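Local coordinates for protein alcohol dehydrogenase, zinc-containing (Streptococcus pneumoniae serotype 2, PDB 5YLN) that probably oxidises alcohols to aldehydes or ketones with NAD+ as a zinc-dependent alcohol dehydrogenase of the medium-chain type, at residues K102-Y105 with A106-E109; T158-E161 with I162-K166; T299-T302 with P303-K307; T39-C42 with G43-H47. All coordinates share one frame; numbering follows the deposited sequence.

Along the chain the order is interaction 4, 1, 2 and 3; interactions 1, 3 and 4 are turns or helix starts, and interaction 2 is the body and end of a helix. Interactions 4 and 1 belong to the GroES-like domain, one at the zinc held by Cys42 and His64, the other at the four-cysteine zinc; their centres lie about 22 Å apart. Interaction 2 is on helix 157-165, and interaction 3 opens helix 302-310, after strand 291-293, the last of the parallel sheet within this chain. These two touch, centres about 12 Å apart, through Glu161 and Tyr160, while Asn300 packs on Tyr105. The 299-302 turn thus ties helix 157-165 to the four-cysteine loop.

Interaction 1: K102-Y105 with A106-E109; sequences KGIY and AHCE. With ZN (zinc ion), chain F.
Two backbone hydrogen bonds hold the turn from Ile104 to Cys108. His107 N gives to Ile104 O at 2.9 Å, and one residue further on Cys108 N gives to Tyr105 O at 3.2 Å. Both are nearly straight at hydrogen, yet each donor sits well above its carbonyl plane, the second 68° out of it, as the i+3 to i spacing of a 3-10-like turn brings about. Ile104 itself is the centre of an inverse gamma turn.

Side-chain packing across the turn is slight. The CG2 branch of Ile104 comes in at the edge of the His107 imidazole, in its plane, 3.9 Å from His107 CD2. The polar end of that ring looks to the partner chain: His107 NE2 is hydrogen-bonded to Asn289 of the second subunit, and Ile104 and His107 both pack against residues there. The Tyr105 side chain leaves the turn the other way, with Gly103 O 4.0 Å above the plane of the Tyr105 ring, over its centre.

Metal coordination is the third element. Cys108 carries its sulfur anti to the backbone N (chi1 167°), and SG reaches the zinc ion at 2.4 Å. Cys94, Cys97 and Cys100 supply the remaining sulfur ligands. The turn is therefore the last corner of the four-cysteine lobe, the structural zinc site familiar from medium-chain alcohol dehydrogenases, with the subunit contact on its flank.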
loop_
_atom_site.group_PDB
_atom_site.type_symbol
_atom_site.label_atom_id
_atom_site.label_comp_id
_atom_site.label_asym_id
_atom_site.label_seq_id
_atom_site.Cartn_x
_atom_site.Cartn_y
_atom_site.Cartn_z
ATOM N N LYS A 102 -7.223 14.614 -11.180
ATOM C CA LYS A 102 -6.099 13.962 -10.527
ATOM C C LYS A 102 -5.296 13.071 -11.468
ATOM O O LYS A 102 -4.282 12.514 -11.042
ATOM C CB LYS A 102 -6.587 13.129 -9.336
ATOM C CG LYS A 102 -7.225 13.940 -8.207
ATOM C CD LYS A 102 -7.770 13.024 -7.112
ATOM C CE LYS A 102 -8.308 13.819 -5.928
ATOM N NZ LYS A 102 -7.223 14.493 -5.154
ATOM N N GLY A 103 -5.699 12.930 -12.730
ATOM C CA GLY A 103 -5.059 11.958 -13.600
ATOM C C GLY A 103 -5.484 10.514 -13.378
ATOM O O GLY A 103 -4.901 9.602 -13.983
ATOM N N ILE A 104 -6.506 10.282 -12.555
ATOM C CA ILE A 104 -6.992 8.940 -12.257
ATOM C C ILE A 104 -8.127 8.616 -13.222
ATOM O O ILE A 104 -9.291 8.510 -12.825
ATOM C CB ILE A 104 -7.424 8.837 -10.781
ATOM C CG1 ILE A 104 -6.299 9.363 -9.873
ATOM C CG2 ILE A 104 -7.782 7.408 -10.396
ATOM C CD1 ILE A 104 -6.707 9.432 -8.432
ATOM N N TYR A 105 -7.796 8.468 -14.507
ATOM C CA TYR A 105 -8.836 8.298 -15.517
ATOM C C TYR A 105 -9.614 7.006 -15.315
ATOM O O TYR A 105 -10.753 6.904 -15.779
ATOM C CB TYR A 105 -8.236 8.346 -16.927
ATOM C CG TYR A 105 -7.434 9.615 -17.205
ATOM C CD1 TYR A 105 -7.840 10.848 -16.693
ATOM C CD2 TYR A 105 -6.262 9.571 -17.953
ATOM C CE1 TYR A 105 -7.114 12.004 -16.927
ATOM C CE2 TYR A 105 -5.519 10.728 -18.188
ATOM C CZ TYR A 105 -5.948 11.943 -17.675
ATOM O OH TYR A 105 -5.223 13.109 -17.904
ATOM N N ALA A 106 -9.017 6.031 -14.621
ATOM C CA ALA A 106 -9.693 4.799 -14.251
ATOM C C ALA A 106 -10.985 5.048 -13.479
ATOM O O ALA A 106 -11.861 4.168 -13.452
ATOM C CB ALA A 106 -8.734 3.927 -13.426
ATOM N N HIS A 107 -11.138 6.222 -12.854
ATOM C CA HIS A 107 -12.335 6.462 -12.060
ATOM C C HIS A 107 -13.045 7.741 -12.468
ATOM O O HIS A 107 -13.720 8.365 -11.652
ATOM C CB HIS A 107 -11.992 6.443 -10.576
ATOM C CG HIS A 107 -11.559 5.085 -10.128
ATOM N ND1 HIS A 107 -12.461 4.080 -9.850
ATOM C CD2 HIS A 107 -10.329 4.530 -10.006
ATOM C CE1 HIS A 107 -11.808 2.977 -9.535
ATOM N NE2 HIS A 107 -10.511 3.226 -9.613
ATOM N N CYS A 108 -12.943 8.109 -13.749
ATOM C CA CYS A 108 -13.703 9.238 -14.277
ATOM C C CYS A 108 -15.199 9.053 -14.005
ATOM O O CYS A 108 -15.752 7.968 -14.203
ATOM C CB CYS A 108 -13.429 9.382 -15.781
ATOM S SG CYS A 108 -14.578 10.496 -16.623
ATOM N N GLU A 109 -15.857 10.123 -13.550
ATOM C CA GLU A 109 -17.249 10.062 -13.094
ATOM C C GLU A 109 -18.271 10.450 -14.162
ATOM O O GLU A 109 -19.460 10.532 -13.857
ATOM C CB GLU A 109 -17.451 10.960 -11.865
ATOM C CG GLU A 109 -16.534 10.635 -10.689
ATOM C CD GLU A 109 -16.775 11.512 -9.445
ATOM O OE1 GLU A 109 -16.815 10.956 -8.323
ATOM O OE2 GLU A 109 -16.909 12.747 -9.582
HETATM ZN ZN ZN F . -13.599 12.490 -15.765
#

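Interaction 2: T158-E161 with I162-K166; sequences TGYE and IGVLK
Leu165 lies over one face of the Tyr160 ring. Its CD1 methyl stands 4.0 Å from the ring centroid and 26° off the normal, a CH-pi contact displaced toward the rim, with Tyr160 CE2 the nearest ring atom to Leu165 CD1 at 3.6 Å. Val164 approaches the same ring obliquely, its CG1 4.0 Å from Tyr160 CD1. The ring can lean forward along the helix toward both because Tyr160 holds CG opposite its backbone N (chi1 -174°). Glu161, by contrast, turns its extended side chain off the helix, and its carboxylate finds its partners outside the two segments.

The spacing of the backbone bonds is consistent with Leu165, five residues on, sharing the ring with Val164. Tyr160 O accepts two N-H groups: Leu165 N at 2.8 Å, almost in line with the carbonyl bond, and Val164 N at 3.1 Å, from well above the carbonyl plane. Lys166 N likewise reaches back five residues to Glu161 O at 3.3 Å. Earlier, Ile162 N bonds to Thr158 O, and Gly159 O takes two weak bonds, from Gly163 N and Val164 N, as the helix widens into pi-type turns.

Around this helix, 157-165, Tyr160 and Val164 meet Thr190 of helix 182-191, Tyr160 OH bonds to Tyr194 beyond it, and Tyr160 also packs on Leu305 of helix 302-310. Glu161 OE1 takes the backbone N-H groups of Ser298 and Thr299, and OE2 pairs with Thr301 OG1, in the loop after strand 291-293.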
loop_
_atom_site.group_PDB
_atom_site.type_symbol
_atom_site.label_atom_id
_atom_site.label_comp_id
_atom_site.label_asym_id
_atom_site.label_seq_id
_atom_site.Cartn_x
_atom_site.Cartn_y
_atom_site.Cartn_z
ATOM N N THR A 158 -0.942 -1.074 -18.297
ATOM C CA THR A 158 -1.348 -1.831 -17.111
ATOM C C THR A 158 -0.125 -2.317 -16.344
ATOM O O THR A 158 0.047 -2.005 -15.160
ATOM C CB THR A 158 -2.274 -3.009 -17.491
ATOM O OG1 THR A 158 -3.517 -2.501 -17.993
ATOM C CG2 THR A 158 -2.607 -3.861 -16.240
ATOM N N GLY A 159 0.761 -3.049 -17.020
ATOM C CA GLY A 159 2.012 -3.470 -16.392
ATOM C C GLY A 159 2.829 -2.305 -15.830
ATOM O O GLY A 159 3.423 -2.414 -14.752
ATOM N N TYR A 160 2.889 -1.179 -16.559
ATOM C CA TYR A 160 3.747 -0.067 -16.142
ATOM C C TYR A 160 3.152 0.673 -14.949
ATOM O O TYR A 160 3.788 0.780 -13.902
ATOM C CB TYR A 160 3.993 0.892 -17.314
ATOM C CG TYR A 160 4.999 2.013 -17.035
ATOM C CD1 TYR A 160 6.293 1.737 -16.570
ATOM C CD2 TYR A 160 4.662 3.344 -17.262
ATOM C CE1 TYR A 160 7.210 2.761 -16.316
ATOM C CE2 TYR A 160 5.569 4.375 -17.019
ATOM C CZ TYR A 160 6.840 4.076 -16.551
ATOM O OH TYR A 160 7.725 5.093 -16.304
ATOM N N GLU A 161 1.919 1.173 -15.084
ATOM C CA GLU A 161 1.309 1.970 -14.015
ATOM C C GLU A 161 0.994 1.115 -12.790
ATOM O O GLU A 161 1.285 1.516 -11.656
ATOM C CB GLU A 161 0.035 2.651 -14.520
ATOM C CG GLU A 161 0.288 3.663 -15.631
ATOM C CD GLU A 161 -0.991 4.175 -16.302
ATOM O OE1 GLU A 161 -2.096 3.994 -15.753
ATOM O OE2 GLU A 161 -0.868 4.771 -17.394
ATOM N N ILE A 162 0.419 -0.075 -13.000
ATOM C CA ILE A 162 -0.093 -0.863 -11.887
ATOM C C ILE A 162 0.927 -1.861 -11.337
ATOM O O ILE A 162 0.907 -2.162 -10.140
ATOM C CB ILE A 162 -1.397 -1.590 -12.292
ATOM C CG1 ILE A 162 -2.366 -0.602 -12.959
ATOM C CG2 ILE A 162 -2.003 -2.323 -11.092
ATOM C CD1 ILE A 162 -2.627 0.693 -12.153
ATOM N N GLY A 163 1.837 -2.365 -12.155
ATOM C CA GLY A 163 2.873 -3.253 -11.667
ATOM C C GLY A 163 4.210 -2.599 -11.337
ATOM O O GLY A 163 4.885 -2.991 -10.387
ATOM N N VAL A 164 4.633 -1.609 -12.140
ATOM C CA VAL A 164 5.995 -1.090 -12.064
ATOM C C VAL A 164 6.053 0.196 -11.227
ATOM O O VAL A 164 6.851 0.320 -10.287
ATOM C CB VAL A 164 6.599 -0.883 -13.469
ATOM C CG1 VAL A 164 7.960 -0.115 -13.404
ATOM C CG2 VAL A 164 6.770 -2.240 -14.146
ATOM N N LEU A 165 5.165 1.145 -11.526
ATOM C CA LEU A 165 5.142 2.420 -10.798
ATOM C C LEU A 165 4.582 2.263 -9.380
ATOM O O LEU A 165 5.161 2.767 -8.409
ATOM C CB LEU A 165 4.343 3.470 -11.596
ATOM C CG LEU A 165 5.080 3.957 -12.861
ATOM C CD1 LEU A 165 4.247 4.952 -13.672
ATOM C CD2 LEU A 165 6.415 4.578 -12.465
ATOM N N LYS A 166 3.458 1.554 -9.222
ATOM C CA LYS A 166 2.953 1.349 -7.864
ATOM C C LYS A 166 3.892 0.471 -7.054
ATOM O O LYS A 166 4.003 0.634 -5.836
ATOM C CB LYS A 166 1.534 0.781 -7.902
ATOM C CG LYS A 166 0.540 1.799 -8.452
ATOM C CD LYS A 166 -0.890 1.312 -8.352
ATOM C CE LYS A 166 -1.872 2.389 -8.785
ATOM N NZ LYS A 166 -2.009 3.451 -7.755
#

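Interaction 3: T299-T302 with P303-K307; sequences TNTT and PQLLK
Thr301 and Leu305 meet on the buried side of this helix start, where Thr301 OG1 lies 3.7 Å from Leu305 CD1. The hydroxyl stands between its own backbone N and carbonyl carbon (chi1 64°), a rotation that also lets it bond to Glu161 on helix 157-165. Beside it the backbone is well bonded: Leu305 N gives to Thr301 O at 2.9 Å with a fairly straight hydrogen, and Gln304 N makes a weak second bond to the same oxygen. Leu306 N follows with Thr302 O at 2.9 Å, and the Leu306 side chain folds over that carbonyl, its CG 3.3 Å from Thr302 O. Inward, Leu305 and Leu306 both reach Leu152.

What delivers the chain to this point is a type I beta turn from Thr299 to Thr302, running straight into helix 302-310. Thr299 O is gripped twice from the same face of its plane, by Thr302 N at 3.2 Å and by Thr302 OG1 at 2.9 Å, which fixes the rotation of the Thr302 side chain.

Pro303 is exposed, but its inner edge is packed tightly on the turn, with Pro303 CD 3.5 Å from Thr302 CB, and it adds no N-H to the first helical turn. Gln304 is the loose part: with its side chain extended along the exposed side, it touches the contact mainly through CB, 3.4 Å from Thr301 O.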
loop_
_atom_site.group_PDB
_atom_site.type_symbol
_atom_site.label_atom_id
_atom_site.label_comp_id
_atom_site.label_asym_id
_atom_site.label_seq_id
_atom_site.Cartn_x
_atom_site.Cartn_y
_atom_site.Cartn_z
ATOM N N THR A 299 -4.022 4.869 -17.872
ATOM C CA THR A 299 -3.366 5.237 -19.132
ATOM C C THR A 299 -2.922 6.701 -19.167
ATOM O O THR A 299 -2.611 7.233 -20.240
ATOM C CB THR A 299 -4.206 4.891 -20.389
ATOM O OG1 THR A 299 -5.315 5.783 -20.534
ATOM C CG2 THR A 299 -4.732 3.480 -20.306
ATOM N N ASN A 300 -2.783 7.353 -18.007
ATOM C CA ASN A 300 -2.173 8.676 -18.000
ATOM C C ASN A 300 -0.712 8.648 -18.469
ATOM O O ASN A 300 -0.195 9.678 -18.921
ATOM C CB ASN A 300 -2.288 9.299 -16.605
ATOM C CG ASN A 300 -1.665 8.440 -15.530
ATOM O OD1 ASN A 300 -1.931 7.247 -15.438
ATOM N ND2 ASN A 300 -0.814 9.042 -14.723
ATOM N N THR A 301 -0.037 7.496 -18.399
ATOM C CA THR A 301 1.359 7.409 -18.827
ATOM C C THR A 301 1.525 7.146 -20.318
ATOM O O THR A 301 2.662 7.202 -20.799
ATOM C CB THR A 301 2.119 6.308 -18.061
ATOM O OG1 THR A 301 1.564 5.023 -18.374
ATOM C CG2 THR A 301 2.058 6.545 -16.544
ATOM N N THR A 302 0.438 6.859 -21.049
ATOM C CA THR A 302 0.516 6.600 -22.491
ATOM C C THR A 302 1.430 7.559 -23.259
ATOM O O THR A 302 2.231 7.079 -24.074
ATOM C CB THR A 302 -0.898 6.603 -23.095
ATOM O OG1 THR A 302 -1.710 5.625 -22.438
ATOM C CG2 THR A 302 -0.841 6.282 -24.599
ATOM N N PRO A 303 1.391 8.887 -23.054
ATOM C CA PRO A 303 2.379 9.752 -23.739
ATOM C C PRO A 303 3.825 9.429 -23.397
ATOM O O PRO A 303 4.701 9.473 -24.276
ATOM C CB PRO A 303 2.012 11.164 -23.251
ATOM C CG PRO A 303 0.609 11.067 -22.810
ATOM C CD PRO A 303 0.429 9.682 -22.271
ATOM N N GLN A 304 4.109 9.143 -22.126
ATOM C CA GLN A 304 5.478 8.830 -21.732
ATOM C C GLN A 304 5.923 7.491 -22.318
ATOM O O GLN A 304 7.080 7.339 -22.732
ATOM C CB GLN A 304 5.599 8.844 -20.201
ATOM C CG GLN A 304 6.980 8.463 -19.656
ATOM C CD GLN A 304 7.015 8.312 -18.118
ATOM O OE1 GLN A 304 5.992 8.034 -17.472
ATOM N NE2 GLN A 304 8.207 8.489 -17.533
ATOM N N LEU A 305 5.011 6.519 -22.388
ATOM C CA LEU A 305 5.363 5.230 -22.976
ATOM C C LEU A 305 5.582 5.354 -24.470
ATOM O O LEU A 305 6.468 4.700 -25.022
ATOM C CB LEU A 305 4.279 4.182 -22.695
ATOM C CG LEU A 305 4.048 3.730 -21.250
ATOM C CD1 LEU A 305 2.742 2.931 -21.169
ATOM C CD2 LEU A 305 5.208 2.907 -20.746
ATOM N N LEU A 306 4.772 6.170 -25.145
ATOM C CA LEU A 306 5.012 6.442 -26.560
ATOM C C LEU A 306 6.412 7.016 -26.776
ATOM O O LEU A 306 7.145 6.579 -27.671
ATOM C CB LEU A 306 3.954 7.399 -27.098
ATOM C CG LEU A 306 2.547 6.861 -27.377
ATOM C CD1 LEU A 306 1.607 8.044 -27.562
ATOM C CD2 LEU A 306 2.544 5.965 -28.618
ATOM N N LYS A 307 6.810 7.983 -25.940
ATOM C CA LYS A 307 8.159 8.536 -26.035
ATOM C C LYS A 307 9.207 7.457 -25.780
ATOM O O LYS A 307 10.159 7.305 -26.554
ATOM C CB LYS A 307 8.337 9.697 -25.050
ATOM C CG LYS A 307 7.567 10.979 -25.374
ATOM C CD LYS A 307 8.121 12.146 -24.518
ATOM C CE LYS A 307 7.144 13.294 -24.386
ATOM N NZ LYS A 307 7.148 13.836 -22.986
#

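Interaction 4: T39-C42 with G43-H47; sequences TTIC and GTDLH. With ZN (zinc ion), chain E.
A capping box opens helix 43-50, and the residue at its N-cap, Cys42, is also a ligand of the zinc ion it shares with His64, probably the catalytic zinc, as in related alcohol dehydrogenases. Asp45 caps Cys42 N: that N-H gives to Asp45 OD2 at 3.0 Å, with an almost perfectly straight hydrogen (176°), the donor standing above the carboxylate plane. The sulfur caps the next N-H but one, Thr44 N giving to Cys42 SG at 3.4 Å, a long bond as expected for sulfur. Asp45 N adds a backbone bond to Cys42 O at 2.9 Å, bent at hydrogen and meeting the carbonyl from above its plane.

Cys42 carries SG opposite its backbone N (chi1 174°), which places the sulfur beside the first turn of the helix and lets it meet the zinc ion at 2.5 Å. Ile41 lays its CG2 branch against Asp45, 3.7 Å from Asp45 OD2 and close to CB, so a methyl lies beside the carboxylate. The Ile41 side chain in turn packs on Tyr333 and Phe336 of helix 329-337. Asp45 OD2 takes a weak second hydrogen bond from Gln124, and its side chain lies against that of His64.

The sulfur thus serves two partners at once, the metal and a backbone N-H at the start of a helix, and together they fix the direction in which it points. Asp45, from the second shell, holds the backbone N of the ligand residue in place.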
loop_
_atom_site.group_PDB
_atom_site.type_symbol
_atom_site.label_atom_id
_atom_site.label_comp_id
_atom_site.label_asym_id
_atom_site.label_seq_id
_atom_site.Cartn_x
_atom_site.Cartn_y
_atom_site.Cartn_z
ATOM N N THR A 39 -7.026 -4.946 -33.583
ATOM C CA THR A 39 -7.443 -5.098 -32.198
ATOM C C THR A 39 -6.783 -6.358 -31.647
ATOM O O THR A 39 -5.980 -7.011 -32.324
ATOM C CB THR A 39 -8.978 -5.138 -32.092
ATOM O OG1 THR A 39 -9.373 -5.017 -30.726
ATOM C CG2 THR A 39 -9.572 -6.461 -32.682
ATOM N N THR A 40 -7.111 -6.687 -30.398
ATOM C CA THR A 40 -6.613 -7.893 -29.739
ATOM C C THR A 40 -7.652 -8.376 -28.704
ATOM O O THR A 40 -8.739 -7.809 -28.565
ATOM C CB THR A 40 -5.228 -7.605 -29.124
ATOM O OG1 THR A 40 -4.641 -8.795 -28.581
ATOM C CG2 THR A 40 -5.325 -6.581 -28.030
ATOM N N ILE A 41 -7.307 -9.440 -27.981
ATOM C CA ILE A 41 -8.118 -10.000 -26.903
ATOM C C ILE A 41 -7.340 -9.867 -25.598
ATOM O O ILE A 41 -6.123 -10.083 -25.559
ATOM C CB ILE A 41 -8.466 -11.487 -27.146
ATOM C CG1 ILE A 41 -8.921 -11.746 -28.587
ATOM C CG2 ILE A 41 -9.541 -11.952 -26.182
ATOM C CD1 ILE A 41 -8.898 -13.208 -28.945
ATOM N N CYS A 42 -8.050 -9.539 -24.531
ATOM C CA CYS A 42 -7.515 -9.470 -23.183
ATOM C C CYS A 42 -8.043 -10.646 -22.372
ATOM O O CYS A 42 -9.118 -11.179 -22.658
ATOM C CB CYS A 42 -7.918 -8.152 -22.523
ATOM S SG CYS A 42 -7.445 -8.042 -20.799
ATOM N N GLY A 43 -7.283 -11.068 -21.361
ATOM C CA GLY A 43 -7.784 -12.109 -20.479
ATOM C C GLY A 43 -9.155 -11.786 -19.903
ATOM O O GLY A 43 -9.994 -12.678 -19.751
ATOM N N THR A 44 -9.406 -10.505 -19.591
ATOM C CA THR A 44 -10.706 -10.090 -19.062
ATOM C C THR A 44 -11.844 -10.437 -20.022
ATOM O O THR A 44 -12.954 -10.732 -19.578
ATOM C CB THR A 44 -10.693 -8.580 -18.755
ATOM O OG1 THR A 44 -9.741 -8.280 -17.720
ATOM C CG2 THR A 44 -12.064 -8.095 -18.319
ATOM N N ASP A 45 -11.586 -10.415 -21.338
ATOM C CA ASP A 45 -12.621 -10.796 -22.296
ATOM C C ASP A 45 -13.015 -12.256 -22.114
ATOM O O ASP A 45 -14.203 -12.605 -22.184
ATOM C CB ASP A 45 -12.136 -10.544 -23.730
ATOM C CG ASP A 45 -11.824 -9.062 -24.013
ATOM O OD1 ASP A 45 -12.473 -8.167 -23.419
ATOM O OD2 ASP A 45 -10.922 -8.794 -24.836
ATOM N N LEU A 46 -12.024 -13.130 -21.903
ATOM C CA LEU A 46 -12.318 -14.532 -21.602
ATOM C C LEU A 46 -13.188 -14.648 -20.359
ATOM O O LEU A 46 -14.153 -15.416 -20.331
ATOM C CB LEU A 46 -11.014 -15.306 -21.413
ATOM C CG LEU A 46 -10.076 -15.232 -22.617
ATOM C CD1 LEU A 46 -8.863 -16.107 -22.405
ATOM C CD2 LEU A 46 -10.854 -15.634 -23.863
ATOM N N HIS A 47 -12.851 -13.885 -19.317
ATOM C CA HIS A 47 -13.642 -13.885 -18.089
ATOM C C HIS A 47 -15.074 -13.426 -18.347
ATOM O O HIS A 47 -16.018 -13.994 -17.785
ATOM C CB HIS A 47 -12.988 -12.982 -17.038
ATOM C CG HIS A 47 -11.739 -13.554 -16.439
ATOM N ND1 HIS A 47 -11.739 -14.694 -15.665
ATOM C CD2 HIS A 47 -10.451 -13.130 -16.484
ATOM C CE1 HIS A 47 -10.506 -14.961 -15.274
ATOM N NE2 HIS A 47 -9.705 -14.025 -15.754
HETATM ZN ZN ZN E . -7.791 -5.545 -20.618
#